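Long-range contact in phosphoenolpyruvate-protein phosphotransferase (Coxiella burnetii, PDB 3TRC), which probably transfers the phosphoryl group of phosphoenolpyruvate to a protein histidine, the chain here being its GAF domain: residues 113-118 with 131-136. Residues are numbered along the deposited sequence; the frame is centred on the assembly and turned at random.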
loop_
_atom_site.group_PDB
_atom_site.type_symbol
_atom_site.label_atom_id
_atom_site.label_comp_id
_atom_site.label_asym_id
_atom_site.label_seq_id
_atom_site.Cartn_x
_atom_site.Cartn_y
_atom_site.Cartn_z
ATOM N N HIS A 113 24.583 3.933 12.421
ATOM C CA HIS A 113 24.614 2.775 13.296
ATOM C C HIS A 113 23.340 1.960 13.156
ATOM O O HIS A 113 23.386 0.823 12.692
ATOM C CB HIS A 113 24.865 3.209 14.741
ATOM C CG HIS A 113 26.218 3.814 14.946
ATOM N ND1 HIS A 113 27.326 3.062 15.271
ATOM C CD2 HIS A 113 26.651 5.091 14.830
ATOM C CE1 HIS A 113 28.380 3.853 15.367
ATOM N NE2 HIS A 113 27.999 5.090 15.103
ATOM N N GLY A 114 22.205 2.542 13.536
ATOM C CA GLY A 114 20.923 1.879 13.355
ATOM C C GLY A 114 20.724 1.522 11.893
ATOM O O GLY A 114 21.056 2.315 11.016
ATOM N N PHE A 115 20.174 0.338 11.636
ATOM C CA PHE A 115 20.103 -0.216 10.280
ATOM C C PHE A 115 18.834 -1.039 10.092
ATOM O O PHE A 115 18.510 -1.900 10.912
ATOM C CB PHE A 115 21.334 -1.103 10.024
ATOM C CG PHE A 115 21.345 -1.804 8.685
ATOM C CD1 PHE A 115 20.701 -3.027 8.511
ATOM C CD2 PHE A 115 22.062 -1.277 7.620
ATOM C CE1 PHE A 115 20.738 -3.686 7.282
ATOM C CE2 PHE A 115 22.104 -1.929 6.386
ATOM C CZ PHE A 115 21.441 -3.136 6.219
ATOM N N LEU A 116 18.104 -0.763 9.020
ATOM C CA LEU A 116 17.001 -1.632 8.626
ATOM C C LEU A 116 17.131 -1.936 7.146
ATOM O O LEU A 116 17.003 -1.044 6.307
ATOM C CB LEU A 116 15.646 -0.977 8.915
ATOM C CG LEU A 116 14.408 -1.773 8.483
ATOM C CD1 LEU A 116 14.385 -3.145 9.146
ATOM C CD2 LEU A 116 13.137 -0.993 8.816
ATOM N N GLY A 117 17.406 -3.200 6.836
ATOM C CA GLY A 117 17.519 -3.636 5.456
ATOM C C GLY A 117 16.354 -4.532 5.113
ATOM O O GLY A 117 16.073 -5.494 5.824
ATOM N N ILE A 118 15.669 -4.208 4.021
ATOM C CA ILE A 118 14.432 -4.880 3.652
ATOM C C ILE A 118 14.480 -5.387 2.215
ATOM O O ILE A 118 14.738 -4.625 1.282
ATOM C CB ILE A 118 13.240 -3.919 3.830
ATOM C CG1 ILE A 118 13.104 -3.541 5.303
ATOM C CG2 ILE A 118 11.954 -4.529 3.299
ATOM C CD1 ILE A 118 11.882 -2.756 5.601
ATOM N N VAL A 131 17.244 0.176 2.099
ATOM C CA VAL A 131 18.147 0.295 3.241
ATOM C C VAL A 131 17.898 1.606 3.968
ATOM O O VAL A 131 18.046 2.680 3.387
ATOM C CB VAL A 131 19.633 0.242 2.829
ATOM C CG1 VAL A 131 20.528 0.430 4.059
ATOM C CG2 VAL A 131 19.962 -1.071 2.130
ATOM N N ILE A 132 17.532 1.506 5.243
ATOM C CA ILE A 132 17.253 2.678 6.061
ATOM C C ILE A 132 18.291 2.745 7.185
ATOM O O ILE A 132 18.574 1.747 7.833
ATOM C CB ILE A 132 15.824 2.629 6.660
ATOM C CG1 ILE A 132 14.775 2.385 5.565
ATOM C CG2 ILE A 132 15.514 3.923 7.394
ATOM C CD1 ILE A 132 14.400 0.918 5.383
ATOM N N GLN A 133 18.878 3.917 7.392
ATOM C CA GLN A 133 19.943 4.046 8.380
ATOM C C GLN A 133 19.728 5.267 9.249
ATOM O O GLN A 133 19.079 6.224 8.843
ATOM C CB GLN A 133 21.304 4.139 7.687
ATOM C CG GLN A 133 21.569 2.997 6.703
ATOM C CD GLN A 133 22.899 3.138 5.984
ATOM O OE1 GLN A 133 22.969 3.667 4.869
ATOM N NE2 GLN A 133 23.966 2.665 6.620
ATOM N N GLN A 134 20.261 5.223 10.463
ATOM C CA GLN A 134 20.217 6.392 11.325
ATOM C C GLN A 134 21.493 6.495 12.142
ATOM O O GLN A 134 22.194 5.506 12.350
ATOM C CB GLN A 134 18.975 6.386 12.224
ATOM C CG GLN A 134 18.796 5.137 13.054
ATOM C CD GLN A 134 17.382 5.008 13.595
ATOM O OE1 GLN A 134 16.518 5.840 13.315
ATOM N NE2 GLN A 134 17.145 3.965 14.377
ATOM N N LEU A 135 21.791 7.710 12.581
ATOM C CA LEU A 135 22.982 7.973 13.371
ATOM C C LEU A 135 22.898 7.349 14.763
ATOM O O LEU A 135 23.908 6.896 15.303
ATOM C CB LEU A 135 23.201 9.484 13.478
ATOM C CG LEU A 135 23.438 10.209 12.150
ATOM C CD1 LEU A 135 23.228 11.709 12.302
ATOM C CD2 LEU A 135 24.827 9.902 11.601
ATOM N N GLU A 136 21.699 7.328 15.345
ATOM C CA GLU A 136 21.522 6.755 16.673
ATOM C C GLU A 136 21.773 5.260 16.603
ATOM O O GLU A 136 21.454 4.617 15.597
ATOM C CB GLU A 136 20.102 7.003 17.195
ATOM C CG GLU A 136 19.761 8.463 17.443
ATOM C CD GLU A 136 20.200 8.945 18.811
ATOM O OE1 GLU A 136 20.460 8.095 19.690
ATOM O OE2 GLU A 136 20.284 10.176 19.010
HETATM O O HOH W 1 23.446 1.727 9.389
#
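Leu-116 and Ile-132 face each other in an antiparallel hydrogen-bonded pair, their side chains side by side and pointing the same way. Two nearly straight backbone bonds close the pair, Leu-116 N to Ile-132 O and Ile-132 N to Leu-116 O. The chi2 of Ile-132, turned to an unusual 94°, brings CD1 to 3.4 Å from Leu-116 O and 4.1 Å from Leu-116 CG. On the opposite face Phe-115 CG is anti to the backbone N (chi1 177°), and the ring crosses Val-131 obliquely, CE2 lying 3.7 Å from Val-131 CG1. At the rim of this ring, in its plane, a water donates to Gly-114 O and accepts from Gln-133 NE2, tying the amide end of Gln-133 to the facing strand. The regular pairing then gives way to a classic beta bulge, where His-113 and Gly-114 both face Gln-134. His-113 N reaches Gln-134 O at 2.9 Å, while Gly-114 N bonds to Glu-136 O; His-113 CD2, at the ring edge, lies 3.3 Å from Leu-135 O, and His-113 ND1 is hydrogen-bonded to Asp-94 OD1. Within the GAF-domain sheet the beta hairpin of strands 114-122 and 125-134 runs between strands 42-49 and 90-92, with helix 142-164 against Ile-118 and Ile-132, and helix 78-86 against Phe-115 and Val-131.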